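Side-chain contacts in 2-polyprenyl-6-methoxyphenol hydroxylase-like FAD-dependent oxidoreductase (Streptomyces sp. NRRL 11266, PDB 6UI5), which binds flavin-adenine dinucleotide and belongs to the FAD-dependent aromatic-ring hydroxylase family, with a Rossmann-type FAD-binding domain and a thioredoxin-like C-terminal domain: residues 391-396 and 480-485; 61-66 and 97-102. All blocks are in the same frame, centred on the assembly; numbering follows the deposited sequence.

Overall arrangement
Interactions 1 and 2 are separate features of the same chain: their centres are 41 Å apart, their nearest atoms about 28 Å, and they follow one another in sequence, 61-66 with 97-102 closing before 391-396 with 480-485 opens. Interaction 2 belongs to the FAD-binding part, about 15 Å from the chain centre (centre to centre). Its helical segment holds Q97, which touches the flavin-adenine dinucleotide, and the side chain of L100 is about 8 Å from that ligand. Interaction 1 is peripheral, with its centre about 31 Å from that of the chain, and joins the loop after helix 369-379 to the C-terminal, thioredoxin-like region. Neither contact involves the second protein chain.

Interaction 1 (391-396 and 480-485); sequences EGVPEP and GGWGQD
V393 and W482 meet with their side chains at about a right angle, and the touching is done by a single methyl group. CG1 of V393 lies 3.4 Å from NE1 of W482, 3.6 Å from its CE2 and equally 3.6 Å from its CZ2, so the methyl spans the junction between the pyrrole and benzene rings. Its approach to the indole is oblique. The valine torsion explains which branch is used: CG1 is anti to the backbone N (chi1 175°), whereas CG2 is anti to the carbonyl carbon and makes no close approach to the tryptophan. On the other partner, CG of W482 lies beside its own backbone N (chi1 -64°), which carries the indole across to the loop although the CA atoms of V393 and W482 are 8.5 Å apart.

P396 adds a second, slighter touch. Its CD is 4.0 Å from CZ2 of W482, again at an oblique inclination, so both apolar groups converge on that indole carbon. No hydrogen bond joins the two segments; the evidence is for van der Waals contact alone, burying 142 Å² in total, half of it on W482.

At the protein surface, the loop between helix 369-379 and strand 411-414 thus packs against the C-terminal aromatic-ring hydroxylase region, of the thioredoxin clan. W482 sits there in the turn after strand 474-477, one of the two outermost strands of the four-stranded mixed sheet within the chain. One residue later G483 occupies the N-cap position, its carbonyl accepting a hydrogen bond from W476, and helix 484-495 begins.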
loop_
_atom_site.group_PDB
_atom_site.type_symbol
_atom_site.label_atom_id
_atom_site.label_comp_id
_atom_site.label_asym_id
_atom_site.label_seq_id
_atom_site.Cartn_x
_atom_site.Cartn_y
_atom_site.Cartn_z
ATOM N N GLU A 391 19.035 -20.384 18.854
ATOM C CA GLU A 391 19.498 -19.861 20.129
ATOM C C GLU A 391 21.005 -19.647 20.082
ATOM O O GLU A 391 21.746 -20.453 19.507
ATOM C CB GLU A 391 19.135 -20.809 21.278
ATOM C CG GLU A 391 17.856 -20.442 22.073
ATOM C CD GLU A 391 17.663 -18.929 22.318
ATOM O OE1 GLU A 391 18.655 -18.171 22.416
ATOM O OE2 GLU A 391 16.499 -18.485 22.416
ATOM N N GLY A 392 21.456 -18.525 20.641
ATOM C CA GLY A 392 22.884 -18.258 20.677
ATOM C C GLY A 392 23.387 -17.483 19.486
ATOM O O GLY A 392 24.057 -16.445 19.622
ATOM N N VAL A 393 23.085 -18.010 18.302
ATOM C CA VAL A 393 23.400 -17.355 17.029
ATOM C C VAL A 393 22.749 -15.975 17.027
ATOM O O VAL A 393 21.549 -15.855 17.351
ATOM C CB VAL A 393 22.902 -18.195 15.833
ATOM C CG1 VAL A 393 23.142 -17.434 14.523
ATOM C CG2 VAL A 393 23.602 -19.537 15.814
ATOM N N PRO A 394 23.480 -14.909 16.691
ATOM C CA PRO A 394 22.844 -13.595 16.659
ATOM C C PRO A 394 22.401 -13.215 15.266
ATOM O O PRO A 394 23.123 -13.364 14.281
ATOM C CB PRO A 394 23.945 -12.678 17.192
ATOM C CG PRO A 394 25.249 -13.408 16.905
ATOM C CD PRO A 394 24.915 -14.834 16.480
ATOM N N GLU A 395 21.164 -12.672 15.181
ATOM C CA GLU A 395 20.486 -12.409 13.914
ATOM C C GLU A 395 21.383 -11.605 12.968
ATOM O O GLU A 395 21.797 -10.485 13.317
ATOM C CB GLU A 395 19.182 -11.684 14.210
ATOM C CG GLU A 395 18.190 -11.720 13.072
ATOM C CD GLU A 395 18.303 -10.509 12.189
ATOM O OE1 GLU A 395 17.773 -9.446 12.578
ATOM O OE2 GLU A 395 18.936 -10.610 11.115
ATOM N N PRO A 396 21.697 -12.136 11.783
ATOM C CA PRO A 396 22.698 -11.495 10.914
ATOM C C PRO A 396 22.193 -10.193 10.300
ATOM O O PRO A 396 21.170 -10.167 9.614
ATOM C CB PRO A 396 22.967 -12.551 9.836
ATOM C CG PRO A 396 21.694 -13.381 9.814
ATOM C CD PRO A 396 21.217 -13.418 11.238
ATOM N N GLY A 480 27.288 -15.603 5.056
ATOM C CA GLY A 480 27.368 -14.609 6.107
ATOM C C GLY A 480 28.485 -15.015 7.053
ATOM O O GLY A 480 29.564 -15.429 6.611
ATOM N N GLY A 481 28.228 -14.950 8.351
ATOM C CA GLY A 481 29.226 -15.291 9.338
ATOM C C GLY A 481 29.142 -16.686 9.902
ATOM O O GLY A 481 29.936 -17.025 10.782
ATOM N N TRP A 482 28.212 -17.513 9.424
ATOM C CA TRP A 482 27.976 -18.806 10.055
ATOM C C TRP A 482 28.986 -19.836 9.573
ATOM O O TRP A 482 29.587 -19.707 8.502
ATOM C CB TRP A 482 26.531 -19.304 9.773
ATOM C CG TRP A 482 25.494 -18.428 10.366
ATOM C CD1 TRP A 482 25.706 -17.282 11.086
ATOM C CD2 TRP A 482 24.077 -18.587 10.275
ATOM N NE1 TRP A 482 24.504 -16.729 11.456
ATOM C CE2 TRP A 482 23.491 -17.507 10.970
ATOM C CE3 TRP A 482 23.240 -19.546 9.678
ATOM C CZ2 TRP A 482 22.112 -17.360 11.093
ATOM C CZ3 TRP A 482 21.866 -19.394 9.799
ATOM C CH2 TRP A 482 21.316 -18.309 10.500
ATOM N N GLY A 483 29.165 -20.879 10.364
ATOM C CA GLY A 483 30.168 -21.888 10.078
ATOM C C GLY A 483 29.758 -23.186 10.665
ATOM O O GLY A 483 28.564 -23.463 10.800
ATOM N N GLN A 484 30.751 -24.002 11.028
ATOM C CA GLN A 484 30.477 -25.397 11.333
ATOM C C GLN A 484 29.641 -25.558 12.601
ATOM O O GLN A 484 28.898 -26.542 12.727
ATOM C CB GLN A 484 31.786 -26.178 11.414
ATOM C CG GLN A 484 31.622 -27.692 11.307
ATOM C CD GLN A 484 31.130 -28.150 9.921
ATOM O OE1 GLN A 484 31.351 -27.468 8.922
ATOM N NE2 GLN A 484 30.470 -29.286 9.872
ATOM N N ASP A 485 29.700 -24.604 13.530
ATOM C CA ASP A 485 28.926 -24.794 14.754
ATOM C C ASP A 485 27.454 -24.434 14.547
ATOM O O ASP A 485 26.569 -25.117 15.073
ATOM C CB ASP A 485 29.528 -23.987 15.915
ATOM C CG ASP A 485 28.811 -24.245 17.245
ATOM O OD1 ASP A 485 28.193 -25.322 17.410
ATOM O OD2 ASP A 485 28.830 -23.359 18.118
#

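Interaction 2 (61-66 and 97-102); sequences AGLREG and QSRLEK
L63 reaches helix 97-110 with both of its methyl groups, which make the buried, apolar part of the contact. CD1 meets CD1 of L100 at 4.0 Å, while CD2 of L63 lies 3.8 Å from the backbone O of R99, with CB of R99 at 4.3 Å. In L63, CD1 continues the chain away from CA (chi2 177°) to reach L100, and the other branch, CD2, turns to the R99 backbone; the CA atoms of L63 and L100 stand 7.3 Å apart. Both leucines are buried, and L100 also touches L54 of helix 48-55, so the apolar side of the contact joins three elements: that helix, the loop after it and helix 97-110.

This helix belongs to the FAD-binding domain, whose core is a five-stranded parallel sheet of Rossmann type, and Q97 in its first turn touches the flavin-adenine dinucleotide. NE2 of Q97 donates to OE1 of E101 at 3.0 Å with an N-H...acceptor angle of 162°, one turn further on; OE1 lies close to the plane of the Q97 amide, but is itself approached from above the carboxylate plane. R38 forms a salt bridge to the same oxygen.

The looser side is formed by the guanidinium end of R99, a partly exposed residue. Its chain bends at chi3 (89°) and brings the guanidinium beside the loop carbonyls: NH1 is 3.7 Å from O of L63, at the guanidinium edge and in its plane, and NH2 is 4.0 Å from O of the exposed G62, reached obliquely. Neither approach is a hydrogen bond; the 60 Å² that R99 buries against the loop comes from non-bonded contact.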
loop_
_atom_site.group_PDB
_atom_site.type_symbol
_atom_site.label_atom_id
_atom_site.label_comp_id
_atom_site.label_asym_id
_atom_site.label_seq_id
_atom_site.Cartn_x
_atom_site.Cartn_y
_atom_site.Cartn_z
ATOM N N ALA A 61 9.142 -30.964 -15.171
ATOM C CA ALA A 61 9.460 -31.309 -16.541
ATOM C C ALA A 61 8.410 -32.288 -17.047
ATOM O O ALA A 61 8.037 -33.250 -16.354
ATOM C CB ALA A 61 10.858 -31.919 -16.655
ATOM N N GLY A 62 7.908 -32.008 -18.236
ATOM C CA GLY A 62 6.899 -32.870 -18.819
ATOM C C GLY A 62 5.592 -32.122 -18.820
ATOM O O GLY A 62 4.919 -32.010 -19.845
ATOM N N LEU A 63 5.253 -31.566 -17.659
ATOM C CA LEU A 63 4.223 -30.543 -17.615
ATOM C C LEU A 63 4.656 -29.275 -18.345
ATOM O O LEU A 63 3.802 -28.524 -18.832
ATOM C CB LEU A 63 3.883 -30.220 -16.171
ATOM C CG LEU A 63 3.120 -31.221 -15.302
ATOM C CD1 LEU A 63 3.028 -30.606 -13.923
ATOM C CD2 LEU A 63 1.716 -31.486 -15.834
ATOM N N ARG A 64 5.968 -29.008 -18.427
ATOM C CA ARG A 64 6.422 -27.746 -19.005
ATOM C C ARG A 64 6.425 -27.783 -20.538
ATOM O O ARG A 64 6.014 -26.809 -21.180
ATOM C CB ARG A 64 7.814 -27.385 -18.458
ATOM C CG ARG A 64 7.791 -26.575 -17.154
ATOM C CD ARG A 64 9.153 -25.850 -16.812
ATOM N NE ARG A 64 10.178 -26.799 -16.389
ATOM C CZ ARG A 64 10.624 -26.931 -15.148
ATOM N NH1 ARG A 64 10.184 -26.131 -14.188
ATOM N NH2 ARG A 64 11.527 -27.864 -14.878
ATOM N N GLU A 65 6.866 -28.888 -21.144
ATOM C CA GLU A 65 7.050 -28.913 -22.591
ATOM C C GLU A 65 5.737 -28.657 -23.306
ATOM O O GLU A 65 4.690 -29.188 -22.924
ATOM C CB GLU A 65 7.626 -30.256 -23.053
ATOM C CG GLU A 65 7.530 -30.519 -24.575
ATOM C CD GLU A 65 8.627 -29.829 -25.383
ATOM O OE1 GLU A 65 9.430 -29.073 -24.793
ATOM O OE2 GLU A 65 8.686 -30.048 -26.612
ATOM N N GLY A 66 5.803 -27.823 -24.348
ATOM C CA GLY A 66 4.669 -27.533 -25.198
ATOM C C GLY A 66 3.725 -26.466 -24.688
ATOM O O GLY A 66 2.881 -25.985 -25.462
ATOM N N GLN A 97 -4.804 -27.557 -14.660
ATOM C CA GLN A 97 -5.002 -28.236 -13.387
ATOM C C GLN A 97 -5.224 -29.738 -13.539
ATOM O O GLN A 97 -4.612 -30.524 -12.811
ATOM C CB GLN A 97 -6.168 -27.604 -12.631
ATOM C CG GLN A 97 -6.269 -28.063 -11.187
ATOM C CD GLN A 97 -7.346 -27.337 -10.418
ATOM O OE1 GLN A 97 -7.779 -26.248 -10.810
ATOM N NE2 GLN A 97 -7.814 -27.955 -9.326
ATOM N N SER A 98 -6.069 -30.170 -14.480
ATOM C CA SER A 98 -6.310 -31.600 -14.566
ATOM C C SER A 98 -5.059 -32.342 -15.010
ATOM O O SER A 98 -4.863 -33.506 -14.627
ATOM C CB SER A 98 -7.481 -31.901 -15.508
ATOM O OG SER A 98 -7.154 -31.582 -16.849
ATOM N N ARG A 99 -4.217 -31.706 -15.837
ATOM C CA ARG A 99 -2.952 -32.336 -16.224
ATOM C C ARG A 99 -2.025 -32.485 -15.022
ATOM O O ARG A 99 -1.356 -33.518 -14.866
ATOM C CB ARG A 99 -2.267 -31.543 -17.340
ATOM C CG ARG A 99 -2.895 -31.739 -18.725
ATOM C CD ARG A 99 -2.235 -30.881 -19.815
ATOM N NE ARG A 99 -1.107 -31.550 -20.466
ATOM C CZ ARG A 99 0.162 -31.140 -20.411
ATOM N NH1 ARG A 99 0.497 -30.044 -19.733
ATOM N NH2 ARG A 99 1.103 -31.824 -21.048
ATOM N N LEU A 100 -1.999 -31.476 -14.145
ATOM C CA LEU A 100 -1.226 -31.576 -12.912
ATOM C C LEU A 100 -1.754 -32.676 -12.006
ATOM O O LEU A 100 -0.977 -33.474 -11.460
ATOM C CB LEU A 100 -1.253 -30.252 -12.177
ATOM C CG LEU A 100 -0.809 -30.378 -10.728
ATOM C CD1 LEU A 100 0.690 -30.546 -10.692
ATOM C CD2 LEU A 100 -1.236 -29.145 -9.980
ATOM N N GLU A 101 -3.077 -32.716 -11.806
ATOM C CA GLU A 101 -3.647 -33.706 -10.905
ATOM C C GLU A 101 -3.404 -35.104 -11.433
ATOM O O GLU A 101 -3.172 -36.034 -10.652
ATOM C CB GLU A 101 -5.149 -33.452 -10.695
ATOM C CG GLU A 101 -5.457 -32.016 -10.283
ATOM C CD GLU A 101 -6.844 -31.821 -9.634
ATOM O OE1 GLU A 101 -7.009 -30.777 -8.966
ATOM O OE2 GLU A 101 -7.757 -32.683 -9.793
ATOM N N LYS A 102 -3.420 -35.261 -12.754
ATOM C CA LYS A 102 -3.158 -36.569 -13.333
ATOM C C LYS A 102 -1.749 -37.043 -12.982
ATOM O O LYS A 102 -1.565 -38.184 -12.542
ATOM C CB LYS A 102 -3.388 -36.515 -14.840
ATOM C CG LYS A 102 -3.030 -37.775 -15.590
ATOM C CD LYS A 102 -4.076 -38.821 -15.433
ATOM C CE LYS A 102 -3.675 -40.084 -16.167
ATOM N NZ LYS A 102 -2.469 -40.720 -15.591
#